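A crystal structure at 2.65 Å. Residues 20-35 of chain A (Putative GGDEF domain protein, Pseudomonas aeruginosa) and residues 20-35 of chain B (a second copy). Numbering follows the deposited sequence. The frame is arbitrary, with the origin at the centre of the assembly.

Chain A 20-35: QFHGHPLHQALARLRQ
Chain B 20-35: QFHGHPLHQALARLRQ

What forms the apolar centre? Two helices, A 27-35 and B 25-35, run side by side in the same direction, their axes 9.8 Å apart at closest approach and inclined at 24°. Like residues face each other at 26 and 30: CA of Leu A26 lies 6.2 Å from CA of Leu B26, and CA of Leu A30 6.0 Å from CA of Leu B30. Further on, CA of Arg A34 pairs with CA of Leu B33 at 7.2 Å. Leucines fill this buried apolar interface. Leu A30 (chi1 t, chi2 p) is a knob in the hole made by Leu B26, Ala B29, Leu B30 and Leu B33; the small Ala B29 lets its CB come 3.8 Å from Leu A30 CD1. Leu B30, with chi1 at -118°, starts sideways but brings its end inward.

How does the packing continue along the helices? Toward the C-terminal end, Leu A33 (chi1 t) places CD2 3.4 Å from CB of Leu B33, whose chi1 is -125°. At the other end, Leu A26, just before its helix (phi/psi -104/-1), and Leu B26, in the first turn of its own (-70/-33), both m,t, meet with their CB atoms 3.9 Å apart. No hydrogen bond crosses between the stretches, and 871 Å² is buried, both sides summed.

What closes the N-terminal end? Phe A21 and Phe B21, both chi1 m, point toward the opposite chain. Leu A26 CD2 sits over the face of Phe B21, 4.0 Å from the ring centroid, while Phe A21 CB lies 3.9 Å from Leu B26 CD1.

Where does the contact turn polar? At His A24 and His B24, both chi1 t, where the edge of the first ring meets the face of the second. His A24 NE2 and His B24 NE2 lie 2.8 Å apart, at an angle too poor for a hydrogen bond. Histidine suits both roles here, packing its ring across the contact and capping through ND1: His A24 ND1 accepts from Leu A26 N at 3.0 Å, and His B24 ND1 from Leu B26 N at 3.0 Å. Type II turns run from Phe A21 to His A24 and from Phe B21 to His B24; Gly A23 (phi/psi 99/-16) and Gly B23 (84/-27) adopt angles that call for glycine.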

# COMPACT_ATOMS: atom_id res chain seq x y z
N GLN A 20 -19.01 -53.15 -60.24
CA GLN A 20 -18.01 -54.12 -60.67
C GLN A 20 -17.26 -54.75 -59.51
O GLN A 20 -16.68 -55.83 -59.68
CB GLN A 20 -17.04 -53.47 -61.64
CG GLN A 20 -15.84 -52.84 -60.99
CD GLN A 20 -15.04 -52.01 -61.95
OE1 GLN A 20 -15.16 -50.78 -61.97
NE2 GLN A 20 -14.20 -52.67 -62.76
N PHE A 21 -17.25 -54.08 -58.34
CA PHE A 21 -16.59 -54.56 -57.16
C PHE A 21 -17.36 -55.33 -56.20
O PHE A 21 -16.81 -55.98 -55.43
CB PHE A 21 -15.90 -53.46 -56.44
CG PHE A 21 -14.96 -52.73 -57.25
CD1 PHE A 21 -13.97 -53.35 -57.90
CD2 PHE A 21 -15.05 -51.41 -57.34
CE1 PHE A 21 -13.12 -52.67 -58.66
CE2 PHE A 21 -14.19 -50.70 -58.10
CZ PHE A 21 -13.21 -51.34 -58.73
N HIS A 22 -18.63 -55.30 -56.32
CA HIS A 22 -19.49 -55.99 -55.45
C HIS A 22 -19.22 -57.42 -55.63
O HIS A 22 -19.24 -57.88 -56.66
CB HIS A 22 -20.89 -55.55 -55.79
CG HIS A 22 -21.15 -54.07 -55.58
ND1 HIS A 22 -22.37 -53.48 -55.73
CD2 HIS A 22 -20.33 -53.07 -55.23
CE1 HIS A 22 -22.30 -52.20 -55.51
NE2 HIS A 22 -21.07 -51.93 -55.16
N GLY A 23 -18.98 -58.15 -54.59
CA GLY A 23 -18.59 -59.53 -54.67
C GLY A 23 -17.13 -59.87 -54.55
O GLY A 23 -16.80 -60.92 -54.19
N HIS A 24 -16.24 -58.93 -54.72
CA HIS A 24 -14.83 -59.11 -54.62
C HIS A 24 -14.43 -59.40 -53.26
O HIS A 24 -14.98 -58.99 -52.36
CB HIS A 24 -14.24 -57.85 -55.02
CG HIS A 24 -12.79 -57.90 -55.29
ND1 HIS A 24 -11.86 -58.15 -54.36
CD2 HIS A 24 -12.11 -57.59 -56.39
CE1 HIS A 24 -10.68 -58.11 -54.89
NE2 HIS A 24 -10.81 -57.77 -56.12
N PRO A 25 -13.41 -60.11 -53.08
CA PRO A 25 -13.06 -60.47 -51.69
C PRO A 25 -12.64 -59.29 -50.82
O PRO A 25 -12.67 -59.42 -49.59
CB PRO A 25 -11.91 -61.47 -51.86
CG PRO A 25 -12.09 -62.02 -53.22
CD PRO A 25 -12.65 -60.91 -54.06
N LEU A 26 -12.37 -58.17 -51.40
CA LEU A 26 -11.99 -57.03 -50.67
C LEU A 26 -12.97 -55.98 -50.49
O LEU A 26 -12.65 -55.08 -49.93
CB LEU A 26 -10.77 -56.43 -51.26
CG LEU A 26 -9.46 -57.09 -51.48
CD1 LEU A 26 -8.46 -56.13 -51.87
CD2 LEU A 26 -9.01 -57.91 -50.41
N HIS A 27 -14.14 -56.09 -51.00
CA HIS A 27 -15.16 -55.13 -50.86
C HIS A 27 -15.75 -54.93 -49.53
O HIS A 27 -15.74 -53.96 -48.99
CB HIS A 27 -16.23 -55.52 -51.78
CG HIS A 27 -17.32 -54.54 -51.88
ND1 HIS A 27 -18.48 -54.68 -51.21
CD2 HIS A 27 -17.41 -53.40 -52.54
CE1 HIS A 27 -19.22 -53.64 -51.41
NE2 HIS A 27 -18.61 -52.86 -52.24
N GLN A 28 -16.10 -56.00 -48.95
CA GLN A 28 -16.68 -56.09 -47.68
C GLN A 28 -15.69 -55.71 -46.63
O GLN A 28 -16.04 -55.32 -45.69
CB GLN A 28 -17.33 -57.44 -47.53
CG GLN A 28 -18.51 -57.58 -46.63
CD GLN A 28 -18.23 -58.54 -45.49
OE1 GLN A 28 -19.11 -59.10 -44.91
NE2 GLN A 28 -16.99 -58.78 -45.21
N ALA A 29 -14.46 -55.99 -46.79
CA ALA A 29 -13.39 -55.58 -45.99
C ALA A 29 -13.18 -54.13 -45.98
O ALA A 29 -12.97 -53.65 -45.03
CB ALA A 29 -12.23 -56.28 -46.51
N LEU A 30 -13.25 -53.48 -47.08
CA LEU A 30 -13.14 -52.09 -47.18
C LEU A 30 -14.25 -51.40 -46.62
O LEU A 30 -14.08 -50.39 -46.20
CB LEU A 30 -12.84 -51.63 -48.55
CG LEU A 30 -12.68 -50.17 -48.74
CD1 LEU A 30 -11.47 -49.55 -48.23
CD2 LEU A 30 -12.73 -49.79 -50.11
N ALA A 31 -15.44 -51.88 -46.74
CA ALA A 31 -16.59 -51.27 -46.07
C ALA A 31 -16.41 -51.31 -44.55
O ALA A 31 -16.63 -50.30 -43.85
CB ALA A 31 -17.88 -51.98 -46.49
N ARG A 32 -16.00 -52.47 -44.03
CA ARG A 32 -15.81 -52.61 -42.59
C ARG A 32 -14.72 -51.68 -42.10
O ARG A 32 -14.87 -51.02 -41.07
CB ARG A 32 -15.48 -54.06 -42.24
CG ARG A 32 -16.67 -54.96 -42.42
CD ARG A 32 -16.31 -56.40 -42.22
NE ARG A 32 -15.88 -56.65 -40.86
CZ ARG A 32 -15.76 -57.86 -40.33
NH1 ARG A 32 -16.04 -58.93 -41.07
NH2 ARG A 32 -15.35 -57.99 -39.08
N LEU A 33 -13.63 -51.56 -42.86
CA LEU A 33 -12.53 -50.75 -42.36
C LEU A 33 -12.84 -49.26 -42.49
O LEU A 33 -12.46 -48.47 -41.61
CB LEU A 33 -11.24 -51.12 -43.07
CG LEU A 33 -10.04 -50.36 -42.51
CD1 LEU A 33 -9.39 -51.12 -41.39
CD2 LEU A 33 -9.09 -50.23 -43.64
N ARG A 34 -13.53 -48.84 -43.54
CA ARG A 34 -13.95 -47.44 -43.62
C ARG A 34 -14.85 -47.08 -42.43
O ARG A 34 -14.70 -46.02 -41.80
CB ARG A 34 -14.68 -47.18 -44.93
CG ARG A 34 -15.15 -45.74 -45.08
CD ARG A 34 -16.66 -45.66 -45.11
NE ARG A 34 -17.11 -44.77 -46.17
CZ ARG A 34 -18.05 -45.07 -47.06
NH1 ARG A 34 -18.66 -46.25 -47.03
NH2 ARG A 34 -18.38 -44.18 -47.98
N GLN A 35 -15.79 -47.97 -42.11
CA GLN A 35 -16.61 -47.79 -40.92
C GLN A 35 -15.74 -47.66 -39.66
O GLN A 35 -15.95 -46.76 -38.82
CB GLN A 35 -17.57 -48.96 -40.84
CG GLN A 35 -18.84 -48.71 -40.10
CD GLN A 35 -19.45 -50.05 -39.73
OE1 GLN A 35 -20.67 -50.16 -39.53
NE2 GLN A 35 -18.62 -51.10 -39.80
N GLN B 20 -2.28 -61.47 -55.08
CA GLN B 20 -3.24 -61.47 -56.17
C GLN B 20 -4.03 -60.18 -56.21
O GLN B 20 -4.52 -59.79 -57.27
CB GLN B 20 -4.18 -62.67 -56.08
CG GLN B 20 -5.32 -62.49 -55.12
CD GLN B 20 -6.16 -63.73 -54.99
OE1 GLN B 20 -6.29 -64.29 -53.89
NE2 GLN B 20 -6.73 -64.19 -56.11
N PHE B 21 -4.14 -59.48 -55.06
CA PHE B 21 -4.86 -58.22 -54.99
C PHE B 21 -3.95 -57.01 -55.19
O PHE B 21 -4.47 -55.89 -55.30
CB PHE B 21 -5.58 -58.09 -53.65
CG PHE B 21 -6.50 -59.25 -53.36
CD1 PHE B 21 -7.48 -59.62 -54.28
CD2 PHE B 21 -6.38 -59.98 -52.18
CE1 PHE B 21 -8.34 -60.70 -54.02
CE2 PHE B 21 -7.24 -61.06 -51.91
CZ PHE B 21 -8.21 -61.42 -52.84
N HIS B 22 -2.69 -57.14 -55.25
CA HIS B 22 -1.87 -56.04 -55.43
C HIS B 22 -2.25 -55.27 -56.63
O HIS B 22 -2.52 -55.79 -57.59
CB HIS B 22 -0.54 -56.59 -55.59
CG HIS B 22 0.17 -56.91 -54.34
ND1 HIS B 22 1.49 -57.21 -54.31
CD2 HIS B 22 -0.23 -56.97 -53.08
CE1 HIS B 22 1.88 -57.46 -53.10
NE2 HIS B 22 0.85 -57.31 -52.32
N GLY B 23 -2.25 -53.98 -56.56
CA GLY B 23 -2.63 -53.10 -57.65
C GLY B 23 -4.12 -52.86 -57.76
O GLY B 23 -4.53 -51.81 -58.28
N HIS B 24 -4.94 -53.80 -57.30
CA HIS B 24 -6.39 -53.63 -57.31
C HIS B 24 -6.77 -52.34 -56.58
O HIS B 24 -6.13 -51.98 -55.58
CB HIS B 24 -7.07 -54.83 -56.66
CG HIS B 24 -8.52 -54.96 -56.98
ND1 HIS B 24 -9.49 -54.18 -56.38
CD2 HIS B 24 -9.17 -55.77 -57.85
CE1 HIS B 24 -10.68 -54.52 -56.86
NE2 HIS B 24 -10.51 -55.47 -57.76
N PRO B 25 -7.77 -51.60 -57.07
CA PRO B 25 -8.15 -50.35 -56.38
C PRO B 25 -8.61 -50.57 -54.94
O PRO B 25 -8.36 -49.71 -54.08
CB PRO B 25 -9.27 -49.79 -57.27
CG PRO B 25 -9.09 -50.45 -58.60
CD PRO B 25 -8.52 -51.82 -58.32
N LEU B 26 -9.28 -51.68 -54.65
CA LEU B 26 -9.73 -51.91 -53.28
C LEU B 26 -8.55 -52.19 -52.37
O LEU B 26 -8.56 -51.80 -51.19
CB LEU B 26 -10.73 -53.06 -53.25
CG LEU B 26 -12.01 -52.85 -54.06
CD1 LEU B 26 -12.78 -54.18 -54.21
CD2 LEU B 26 -12.91 -51.77 -53.43
N HIS B 27 -7.50 -52.84 -52.90
CA HIS B 27 -6.24 -52.99 -52.19
C HIS B 27 -5.60 -51.64 -51.89
O HIS B 27 -5.14 -51.40 -50.76
CB HIS B 27 -5.29 -53.86 -53.02
CG HIS B 27 -3.97 -54.11 -52.37
ND1 HIS B 27 -2.95 -53.19 -52.37
CD2 HIS B 27 -3.50 -55.20 -51.70
CE1 HIS B 27 -1.91 -53.70 -51.73
NE2 HIS B 27 -2.22 -54.91 -51.32
N GLN B 28 -5.54 -50.76 -52.89
CA GLN B 28 -4.99 -49.43 -52.65
C GLN B 28 -5.75 -48.72 -51.54
O GLN B 28 -5.14 -48.08 -50.67
CB GLN B 28 -5.04 -48.61 -53.92
CG GLN B 28 -4.10 -49.11 -54.97
CD GLN B 28 -4.28 -48.37 -56.27
OE1 GLN B 28 -4.51 -48.97 -57.33
NE2 GLN B 28 -4.20 -47.03 -56.20
N ALA B 29 -7.08 -48.82 -51.55
CA ALA B 29 -7.84 -48.05 -50.58
C ALA B 29 -7.69 -48.63 -49.18
O ALA B 29 -7.60 -47.88 -48.19
CB ALA B 29 -9.31 -47.98 -51.00
N LEU B 30 -7.64 -49.96 -49.08
CA LEU B 30 -7.35 -50.62 -47.81
C LEU B 30 -6.01 -50.16 -47.24
O LEU B 30 -5.89 -49.84 -46.04
CB LEU B 30 -7.36 -52.14 -48.04
CG LEU B 30 -8.34 -53.12 -47.36
CD1 LEU B 30 -9.50 -52.43 -46.64
CD2 LEU B 30 -8.85 -54.14 -48.39
N ALA B 31 -4.98 -50.12 -48.10
CA ALA B 31 -3.66 -49.69 -47.64
C ALA B 31 -3.68 -48.24 -47.18
O ALA B 31 -3.09 -47.90 -46.15
CB ALA B 31 -2.64 -49.88 -48.76
N ARG B 32 -4.37 -47.37 -47.94
CA ARG B 32 -4.44 -45.96 -47.58
C ARG B 32 -5.14 -45.77 -46.25
O ARG B 32 -4.73 -44.93 -45.43
CB ARG B 32 -5.14 -45.18 -48.68
CG ARG B 32 -4.25 -44.86 -49.85
CD ARG B 32 -4.42 -43.42 -50.31
NE ARG B 32 -4.47 -43.38 -51.76
CZ ARG B 32 -3.41 -43.20 -52.54
NH1 ARG B 32 -3.55 -43.20 -53.87
NH2 ARG B 32 -2.21 -43.03 -52.00
N LEU B 33 -6.19 -46.55 -45.99
CA LEU B 33 -6.91 -46.41 -44.73
C LEU B 33 -6.09 -46.91 -43.54
O LEU B 33 -6.09 -46.28 -42.48
CB LEU B 33 -8.24 -47.15 -44.81
CG LEU B 33 -9.58 -46.44 -44.52
CD1 LEU B 33 -9.49 -44.94 -44.71
CD2 LEU B 33 -10.67 -47.01 -45.38
N ARG B 34 -5.38 -48.04 -43.70
CA ARG B 34 -4.47 -48.49 -42.64
C ARG B 34 -3.41 -47.42 -42.33
O ARG B 34 -3.16 -47.09 -41.15
CB ARG B 34 -3.77 -49.79 -43.03
CG ARG B 34 -4.66 -50.96 -43.19
CD ARG B 34 -5.19 -51.43 -41.84
NE ARG B 34 -4.24 -52.25 -41.10
CZ ARG B 34 -3.62 -51.88 -39.98
NH1 ARG B 34 -3.84 -50.67 -39.46
NH2 ARG B 34 -2.78 -52.71 -39.37
N GLN B 35 -2.78 -46.90 -43.37
CA GLN B 35 -1.76 -45.88 -43.18
C GLN B 35 -2.33 -44.65 -42.47
O GLN B 35 -1.72 -44.13 -41.51
CB GLN B 35 -1.13 -45.53 -44.54
CG GLN B 35 -0.05 -44.46 -44.50
CD GLN B 35 1.17 -44.86 -43.66
OE1 GLN B 35 1.22 -45.96 -43.09
NE2 GLN B 35 2.16 -43.96 -43.57